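Local coordinates for putative phenazine biosynthesis PhzC/PhzF protein (Clostridium difficile, PDB 4DUN) that belongs to the PhzF family and probably catalyses an isomerisation, at the interface of chains A and B. Sequence-based numbering; all coordinates share one arbitrary frame. Chains: chain A/B, Putative phenazine biosynthesis PhzC/PhzF protein.

The four contacts sample one two-fold symmetric interface between the PhzF subunits, in which these contacts draw largely on strand 251-259. Contact 1 lies at the symmetry axis, about 9 Å from contact 3 and 5 Å from contact 4 between the centres of their C-alpha atoms. Contacts 3 and 4 repeat much the same strand pairing with the chains exchanged, and their centres are 13 Å apart. Contact 2 brings in helix 33-43 of chain B and shares A:Phe254 with contact 3. Its centre lies about 9 Å from A:Glu47, the predicted active-site residue, which would place the probable dimer interface near the catalytic region.

Contact 1: the interface of chains A and B. Residues chain A 6, 255-257; chain B 6, 255-257.
A:Met255 and B:Met255 meet tip to tip across the two-fold axis, where strand 251-259 of each PhzF-family subunit runs antiparallel to its copy. The tight part of the contact has two layers. In the backbone layer, the beta bridge between A:Gly257 and B:Gly257 brings their CA atoms to 3.6 Å, a close approach that the lack of side chains would favour. Beside it, the carbonyl oxygen O of A:Gln256 faces CA of B:Gly257 at 3.3 Å, and the symmetry-related pair does the same.

In the side-chain layer, the thioether methyls touch, CE of A:Met255 to CE of B:Met255 at 3.6 Å, while their SD atoms stand 3.9 Å apart. Each methionine starts with CG anti to the backbone N (chi1 -166°) and then bends at chi2 (-76°) and chi3 (-54°), which folds the end of the chain back toward its twin. SD of A:Met255 also lies 4.1 Å from CA of B:Gly257, joining the two layers.

Packing is sparser at the flanks. There CD2 of the A:Tyr6 ring reaches CG of B:Met255 at 3.9 Å, the two side chains crossing at about a right angle, and each tyrosine hides 6 Å² against the partner. Looser still is the side of A:Gln256 and B:Gln256, whose extended side chains lead away from the axis, presumably toward solvent, and each residue hides 2 Å².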
loop_
_atom_site.group_PDB
_atom_site.type_symbol
_atom_site.label_atom_id
_atom_site.label_comp_id
_atom_site.label_asym_id
_atom_site.label_seq_id
_atom_site.Cartn_x
_atom_site.Cartn_y
_atom_site.Cartn_z
ATOM N N TYR A 6 12.078 12.151 -4.415
ATOM C CA TYR A 6 10.867 11.331 -4.373
ATOM C C TYR A 6 9.702 12.157 -3.841
ATOM O O TYR A 6 9.865 12.946 -2.899
ATOM C CB TYR A 6 11.102 10.052 -3.528
ATOM C CG TYR A 6 9.864 9.188 -3.435
ATOM C CD1 TYR A 6 9.332 8.574 -4.566
ATOM C CD2 TYR A 6 9.152 9.080 -2.242
ATOM C CE1 TYR A 6 8.134 7.862 -4.512
ATOM C CE2 TYR A 6 7.958 8.366 -2.174
ATOM C CZ TYR A 6 7.449 7.765 -3.315
ATOM O OH TYR A 6 6.284 7.047 -3.259
ATOM N N MET A 255 3.924 14.611 0.047
ATOM C CA MET A 255 5.197 14.386 0.710
ATOM C C MET A 255 6.327 14.583 -0.295
ATOM O O MET A 255 6.201 14.167 -1.449
ATOM C CB MET A 255 5.186 12.927 1.270
ATOM C CG MET A 255 6.290 12.596 2.283
ATOM S SD MET A 255 7.936 12.333 1.548
ATOM C CE MET A 255 7.555 11.052 0.314
ATOM N N GLN A 256 7.400 15.237 0.133
ATOM C CA GLN A 256 8.607 15.454 -0.671
ATOM C C GLN A 256 9.805 14.928 0.126
ATOM O O GLN A 256 9.972 15.285 1.284
ATOM C CB GLN A 256 8.770 16.937 -1.035
ATOM C CG GLN A 256 10.131 17.312 -1.626
ATOM C CD GLN A 256 10.252 18.781 -1.972
ATOM O OE1 GLN A 256 9.507 19.644 -1.485
ATOM N NE2 GLN A 256 11.198 19.091 -2.839
ATOM N N GLY A 257 10.607 14.073 -0.492
ATOM C CA GLY A 257 11.766 13.501 0.171
ATOM C C GLY A 257 12.822 12.950 -0.752
ATOM O O GLY A 257 12.881 13.307 -1.931
ATOM N N TYR B 6 9.153 12.823 8.050
ATOM C CA TYR B 6 8.567 11.529 7.700
ATOM C C TYR B 6 9.648 10.604 7.153
ATOM O O TYR B 6 10.523 11.035 6.388
ATOM C CB TYR B 6 7.400 11.712 6.695
ATOM C CG TYR B 6 6.782 10.393 6.285
ATOM C CD1 TYR B 6 6.114 9.596 7.210
ATOM C CD2 TYR B 6 6.968 9.882 5.001
ATOM C CE1 TYR B 6 5.634 8.332 6.869
ATOM C CE2 TYR B 6 6.486 8.624 4.646
ATOM C CZ TYR B 6 5.826 7.850 5.587
ATOM O OH TYR B 6 5.333 6.618 5.247
ATOM N N MET B 255 13.581 5.979 2.949
ATOM C CA MET B 255 13.237 7.298 2.445
ATOM C C MET B 255 13.093 8.261 3.619
ATOM O O MET B 255 12.546 7.885 4.658
ATOM C CB MET B 255 11.896 7.166 1.654
ATOM C CG MET B 255 11.528 8.364 0.767
ATOM S SD MET B 255 10.886 9.807 1.674
ATOM C CE MET B 255 9.527 9.041 2.610
ATOM N N GLN B 256 13.609 9.475 3.463
ATOM C CA GLN B 256 13.499 10.549 4.455
ATOM C C GLN B 256 12.894 11.773 3.760
ATOM O O GLN B 256 13.378 12.181 2.713
ATOM C CB GLN B 256 14.865 10.865 5.081
ATOM C CG GLN B 256 14.914 12.148 5.913
ATOM C CD GLN B 256 16.277 12.424 6.513
ATOM O OE1 GLN B 256 17.315 11.906 6.076
ATOM N NE2 GLN B 256 16.294 13.248 7.545
ATOM N N GLY B 257 11.836 12.326 4.334
ATOM C CA GLY B 257 11.174 13.483 3.755
ATOM C C GLY B 257 10.325 14.277 4.715
ATOM O O GLY B 257 10.495 14.190 5.933
#

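Contact 2: the interface of chains A and B. Residues chain A 8, 10, 17, 21, 45, 231, 254; chain B 42.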
loop_
_atom_site.group_PDB
_atom_site.type_symbol
_atom_site.label_atom_id
_atom_site.label_comp_id
_atom_site.label_asym_id
_atom_site.label_seq_id
_atom_site.Cartn_x
_atom_site.Cartn_y
_atom_site.Cartn_z
ATOM N N ILE A 8 5.179 12.163 -3.314
ATOM C CA ILE A 8 3.868 11.509 -3.294
ATOM C C ILE A 8 2.874 12.587 -3.682
ATOM O O ILE A 8 2.794 13.611 -3.007
ATOM C CB ILE A 8 3.479 10.824 -1.964
ATOM C CG1 ILE A 8 4.482 9.713 -1.591
ATOM C CG2 ILE A 8 2.033 10.275 -2.086
ATOM C CD1 ILE A 8 4.309 9.165 -0.143
ATOM N N ASP A 10 -1.179 13.541 -5.271
ATOM C CA ASP A 10 -2.576 13.159 -5.536
ATOM C C ASP A 10 -3.019 13.792 -6.857
ATOM O O ASP A 10 -3.055 15.018 -6.955
ATOM C CB ASP A 10 -3.490 13.615 -4.371
ATOM C CG ASP A 10 -3.149 12.944 -3.044
ATOM O OD1 ASP A 10 -2.442 11.898 -3.067
ATOM O OD2 ASP A 10 -3.541 13.481 -1.993
ATOM N N PHE A 17 -5.462 14.011 0.127
ATOM C CA PHE A 17 -6.128 12.711 0.413
ATOM C C PHE A 17 -7.277 12.374 -0.563
ATOM O O PHE A 17 -8.017 11.400 -0.350
ATOM C CB PHE A 17 -6.646 12.639 1.858
ATOM C CG PHE A 17 -5.617 13.066 2.879
ATOM C CD1 PHE A 17 -4.367 12.453 2.932
ATOM C CD2 PHE A 17 -5.896 14.081 3.785
ATOM C CE1 PHE A 17 -3.414 12.843 3.876
ATOM C CE2 PHE A 17 -4.950 14.461 4.749
ATOM C CZ PHE A 17 -3.713 13.846 4.785
ATOM N N PRO A 21 -3.580 8.595 -5.877
ATOM C CA PRO A 21 -2.201 8.839 -5.411
ATOM C C PRO A 21 -1.119 8.085 -6.198
ATOM O O PRO A 21 -1.287 6.917 -6.571
ATOM C CB PRO A 21 -2.235 8.392 -3.943
ATOM C CG PRO A 21 -3.264 7.297 -3.921
ATOM C CD PRO A 21 -4.300 7.664 -4.981
ATOM N N LEU A 45 2.348 2.148 -3.247
ATOM C CA LEU A 45 1.345 3.034 -3.808
ATOM C C LEU A 45 0.816 2.392 -5.114
ATOM O O LEU A 45 1.511 1.557 -5.693
ATOM C CB LEU A 45 1.910 4.455 -4.019
ATOM C CG LEU A 45 2.197 5.235 -2.732
ATOM C CD1 LEU A 45 2.936 6.538 -3.030
ATOM C CD2 LEU A 45 0.901 5.503 -1.941
ATOM N N ARG A 231 -12.071 8.314 -2.364
ATOM C CA ARG A 231 -11.191 9.484 -2.408
ATOM C C ARG A 231 -11.814 10.610 -3.244
ATOM O O ARG A 231 -11.794 11.768 -2.814
ATOM C CB ARG A 231 -9.806 9.092 -2.939
ATOM C CG ARG A 231 -9.047 8.147 -1.975
ATOM C CD ARG A 231 -7.692 7.739 -2.539
ATOM N NE ARG A 231 -6.826 8.899 -2.744
ATOM C CZ ARG A 231 -5.861 9.297 -1.921
ATOM N NH1 ARG A 231 -5.587 8.606 -0.818
ATOM N NH2 ARG A 231 -5.149 10.378 -2.201
ATOM N N PHE A 254 1.689 15.638 -1.383
ATOM C CA PHE A 254 1.526 15.111 -0.028
ATOM C C PHE A 254 2.867 15.086 0.711
ATOM O O PHE A 254 2.938 15.465 1.875
ATOM C CB PHE A 254 0.911 13.682 -0.051
ATOM C CG PHE A 254 1.017 12.950 1.276
ATOM C CD1 PHE A 254 0.350 13.421 2.408
ATOM C CD2 PHE A 254 1.764 11.778 1.384
ATOM C CE1 PHE A 254 0.427 12.727 3.626
ATOM C CE2 PHE A 254 1.838 11.082 2.604
ATOM C CZ PHE A 254 1.175 11.567 3.715
ATOM N N GLU B 42 -2.948 7.385 3.260
ATOM C CA GLU B 42 -2.204 7.984 2.145
ATOM C C GLU B 42 -0.872 7.239 1.921
ATOM O O GLU B 42 -0.531 6.912 0.777
ATOM C CB GLU B 42 -1.972 9.490 2.395
ATOM C CG GLU B 42 -1.272 10.205 1.243
ATOM C CD GLU B 42 -2.075 10.508 -0.005
ATOM O OE1 GLU B 42 -3.301 10.253 -0.021
ATOM O OE2 GLU B 42 -1.468 11.048 -0.958
#
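This is a helix-end-into-pocket interface between PhzF-family subunits: B:Glu42, near the end of helix 33-43, is inserted into a polar and aromatic pocket of chain A and probably locks the dimer. The residue buries 120 Å² against the partner. A bend at chi2 (75°) turns its carboxylate toward A:Arg231, which grips one oxygen end-on with two nitrogens: NH1 and NH2 of A:Arg231 each donate to OE1 of B:Glu42 at 2.9 Å. Both bonds lie within a few degrees of the guanidinium plane; NH2 takes the syn lone pair of OE1, and NH1 arrives nearly along the C-O axis.

The guanidinium is itself sandwiched, with the carbonyl O of A:Phe17 over the centre of one face and CD of A:Pro21 toward the rim of the other. OE2 of B:Glu42 lies 2.5 Å from OD1 of A:Asp10, the carboxylate planes 70° apart; a shared proton would make this a hydrogen bond, and A:Arg231, salt-bridged to both acids, may ease the pairing. A:Asp10 is steadied from behind by the backbone N of A:Phe17, 2.9 Å from its OD2. The aliphatic part packs too: CG of B:Glu42 sits over the face of the A:Phe254 ring, 3.4 Å from its centroid, and CB lies 3.8 Å from CD1 of A:Phe17.

Contact 3: the interface of chains A and B. Residues chain A 16, 253-255; chain B 258-260.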
loop_
_atom_site.group_PDB
_atom_site.type_symbol
_atom_site.label_atom_id
_atom_site.label_comp_id
_atom_site.label_asym_id
_atom_site.label_seq_id
_atom_site.Cartn_x
_atom_site.Cartn_y
_atom_site.Cartn_z
ATOM N N LEU A 16 -5.724 17.567 -0.475
ATOM C CA LEU A 16 -4.951 16.421 -0.010
ATOM C C LEU A 16 -5.888 15.274 0.389
ATOM O O LEU A 16 -6.996 15.543 0.891
ATOM C CB LEU A 16 -4.125 16.896 1.199
ATOM C CG LEU A 16 -2.885 16.131 1.572
ATOM C CD1 LEU A 16 -1.932 15.989 0.374
ATOM C CD2 LEU A 16 -2.160 16.840 2.705
ATOM N N LEU A 253 0.562 18.050 -3.654
ATOM C CA LEU A 253 1.752 17.388 -3.085
ATOM C C LEU A 253 1.451 16.929 -1.671
ATOM O O LEU A 253 1.052 17.739 -0.835
ATOM C CB LEU A 253 2.966 18.347 -3.083
ATOM C CG LEU A 253 4.273 17.794 -2.487
ATOM C CD1 LEU A 253 4.824 16.660 -3.331
ATOM C CD2 LEU A 253 5.295 18.890 -2.305
ATOM N N PHE A 254 1.689 15.638 -1.383
ATOM C CA PHE A 254 1.526 15.111 -0.028
ATOM C C PHE A 254 2.867 15.086 0.711
ATOM O O PHE A 254 2.938 15.465 1.875
ATOM C CB PHE A 254 0.911 13.682 -0.051
ATOM C CG PHE A 254 1.017 12.950 1.276
ATOM C CD1 PHE A 254 0.350 13.421 2.408
ATOM C CD2 PHE A 254 1.764 11.778 1.384
ATOM C CE1 PHE A 254 0.427 12.727 3.626
ATOM C CE2 PHE A 254 1.838 11.082 2.604
ATOM C CZ PHE A 254 1.175 11.567 3.715
ATOM N N MET A 255 3.924 14.611 0.047
ATOM C CA MET A 255 5.197 14.386 0.710
ATOM C C MET A 255 6.327 14.583 -0.295
ATOM O O MET A 255 6.201 14.167 -1.449
ATOM C CB MET A 255 5.186 12.927 1.270
ATOM C CG MET A 255 6.290 12.596 2.283
ATOM S SD MET A 255 7.936 12.333 1.548
ATOM C CE MET A 255 7.555 11.052 0.314
ATOM N N THR B 258 9.425 15.079 4.155
ATOM C CA THR B 258 8.518 15.909 4.955
ATOM C C THR B 258 7.106 15.821 4.407
ATOM O O THR B 258 6.916 15.819 3.192
ATOM C CB THR B 258 8.975 17.379 4.999
ATOM O OG1 THR B 258 9.011 17.895 3.673
ATOM C CG2 THR B 258 10.335 17.567 5.665
ATOM N N ILE B 259 6.122 15.779 5.296
ATOM C CA ILE B 259 4.709 15.822 4.911
ATOM C C ILE B 259 4.306 17.279 5.016
ATOM O O ILE B 259 4.496 17.904 6.068
ATOM C CB ILE B 259 3.830 14.845 5.722
ATOM C CG1 ILE B 259 4.179 13.370 5.341
ATOM C CG2 ILE B 259 2.339 15.162 5.548
ATOM C CD1 ILE B 259 3.664 12.321 6.298
ATOM N N LYS B 260 3.715 17.789 3.932
ATOM C CA LYS B 260 3.310 19.174 3.737
ATOM C C LYS B 260 1.874 19.398 4.230
ATOM O O LYS B 260 0.937 19.422 3.430
ATOM C CB LYS B 260 3.463 19.559 2.238
ATOM C CG LYS B 260 4.483 18.715 1.429
ATOM C CD LYS B 260 5.966 18.968 1.763
ATOM C CE LYS B 260 6.544 20.181 1.076
ATOM N NZ LYS B 260 8.028 20.179 1.126
#
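The backbones of A:Met255 and B:Ile259 form an antiparallel beta bridge, and N of B:Lys260 gives a hydrogen bond to the carbonyl O of A:Phe254 at 3.2 Å, nearly straight at the hydrogen (167°). This pairs the C-terminal strands 251-259 of two PhzF-family chains to one side of the two-fold axis. A:Phe254 has helix-like backbone angles (phi -96°, psi -45°), a local irregularity in the strand at the residue whose carbonyl makes the intersubunit bond.

B:Ile259 packs on the outer part of the same residue's ring: methyl CG2 of B:Ile259 lies 3.6 Å from CE1 of A:Phe254, and its terminal CD1 is 3.7 Å from CZ of the same ring. A:Phe254 reaches this position with CG anti to the backbone N. The same isoleucine turns its CG1 to CG of A:Met255 at 3.8 Å, thus bridging two consecutive side chains of strand 251-259. CG of A:Met255 also lies 3.4 Å from the carbonyl O of B:Thr258.

Alongside, the CD2 methyl of A:Leu253 lies, as modelled, 3.8 Å from CG of B:Lys260, but this lysine is poorly ordered and the placement of its side chain is doubtful. A:Leu16 hides a further 7 Å².

Contact 4: the interface of chains A and B. Residues chain A 6, 43, 257-260; chain B 254-255.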
loop_
_atom_site.group_PDB
_atom_site.type_symbol
_atom_site.label_atom_id
_atom_site.label_comp_id
_atom_site.label_asym_id
_atom_site.label_seq_id
_atom_site.Cartn_x
_atom_site.Cartn_y
_atom_site.Cartn_z
ATOM N N TYR A 6 12.078 12.151 -4.415
ATOM C CA TYR A 6 10.867 11.331 -4.373
ATOM C C TYR A 6 9.702 12.157 -3.841
ATOM O O TYR A 6 9.865 12.946 -2.899
ATOM C CB TYR A 6 11.102 10.052 -3.528
ATOM C CG TYR A 6 9.864 9.188 -3.435
ATOM C CD1 TYR A 6 9.332 8.574 -4.566
ATOM C CD2 TYR A 6 9.152 9.080 -2.242
ATOM C CE1 TYR A 6 8.134 7.862 -4.512
ATOM C CE2 TYR A 6 7.958 8.366 -2.174
ATOM C CZ TYR A 6 7.449 7.765 -3.315
ATOM O OH TYR A 6 6.284 7.047 -3.259
ATOM N N ASN A 43 7.208 1.369 -1.802
ATOM C CA ASN A 43 6.243 2.454 -1.668
ATOM C C ASN A 43 4.820 1.930 -1.411
ATOM O O ASN A 43 4.070 2.528 -0.625
ATOM C CB ASN A 43 6.255 3.317 -2.920
ATOM C CG ASN A 43 7.482 4.177 -3.000
ATOM O OD1 ASN A 43 8.047 4.587 -1.988
ATOM N ND2 ASN A 43 7.884 4.525 -4.222
ATOM N N GLY A 257 10.607 14.073 -0.492
ATOM C CA GLY A 257 11.766 13.501 0.171
ATOM C C GLY A 257 12.822 12.950 -0.752
ATOM O O GLY A 257 12.881 13.307 -1.931
ATOM N N THR A 258 13.679 12.097 -0.201
ATOM C CA THR A 258 14.757 11.468 -0.971
ATOM C C THR A 258 14.834 9.987 -0.652
ATOM O O THR A 258 14.693 9.599 0.507
ATOM C CB THR A 258 16.117 12.137 -0.704
ATOM O OG1 THR A 258 16.426 12.026 0.681
ATOM C CG2 THR A 258 16.163 13.601 -1.129
ATOM N N ILE A 259 15.088 9.170 -1.665
ATOM C CA ILE A 259 15.316 7.735 -1.483
ATOM C C ILE A 259 16.821 7.573 -1.400
ATOM O O ILE A 259 17.548 8.025 -2.294
ATOM C CB ILE A 259 14.630 6.869 -2.563
ATOM C CG1 ILE A 259 13.078 6.929 -2.387
ATOM C CG2 ILE A 259 15.170 5.433 -2.551
ATOM C CD1 ILE A 259 12.279 6.433 -3.569
ATOM N N LYS A 260 17.266 6.891 -0.340
ATOM C CA LYS A 260 18.658 6.667 0.023
ATOM C C LYS A 260 19.192 5.381 -0.624
ATOM O O LYS A 260 19.262 4.338 0.027
ATOM C CB LYS A 260 18.795 6.622 1.571
ATOM C CG LYS A 260 17.682 7.357 2.365
ATOM C CD LYS A 260 17.722 8.897 2.292
ATOM C CE LYS A 260 18.709 9.524 3.246
ATOM N NZ LYS A 260 18.460 10.978 3.408
ATOM N N PHE B 254 14.762 3.712 4.199
ATOM C CA PHE B 254 14.467 3.702 2.766
ATOM C C PHE B 254 14.319 5.129 2.231
ATOM O O PHE B 254 14.842 5.448 1.169
ATOM C CB PHE B 254 13.176 2.889 2.462
ATOM C CG PHE B 254 12.633 3.106 1.061
ATOM C CD1 PHE B 254 13.367 2.714 -0.060
ATOM C CD2 PHE B 254 11.378 3.681 0.865
ATOM C CE1 PHE B 254 12.850 2.890 -1.353
ATOM C CE2 PHE B 254 10.860 3.854 -0.431
ATOM C CZ PHE B 254 11.603 3.465 -1.528
ATOM N N MET B 255 13.581 5.979 2.949
ATOM C CA MET B 255 13.237 7.298 2.445
ATOM C C MET B 255 13.093 8.261 3.619
ATOM O O MET B 255 12.546 7.885 4.658
ATOM C CB MET B 255 11.896 7.166 1.654
ATOM C CG MET B 255 11.528 8.364 0.767
ATOM S SD MET B 255 10.886 9.807 1.674
ATOM C CE MET B 255 9.527 9.041 2.610
#
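The B:Phe254 ring meets A:Asn43 at its edge: the amide oxygen OD1 of A:Asn43 lies in the ring plane at the C-H rim, 3.3 Å from CE2 of B:Phe254. With the amide and ring planes 61° apart, the amide is not stacked. Such an approach suits the partly positive C-H edge, though it would be a weak attraction. By the two-fold of this PhzF-family pair, one face of the ring takes the CG methylene of A:Glu42, the residue just before A:Asn43 in helix 33-43. That helix end therefore serves the same phenylalanine at both face and rim.

Farther round the ring is A:Ile259, the chain-exchanged twin of B:Ile259; its CG2 reaches CE1 of B:Phe254 at 3.6 Å. With CG1 anti to the carbonyl carbon (chi1 -69°) and chi2 at 165°, the extended branch carries CD1 to within 3.7 Å of CZ of B:Phe254. CG1 meanwhile packs on CG of B:Met255 at 3.8 Å. The strands are held by the antiparallel bridge of A:Ile259 with B:Met255 and by a hydrogen bond from N of A:Lys260 to O of B:Phe254 at 3.2 Å, although A:Lys260 as a whole is poorly ordered.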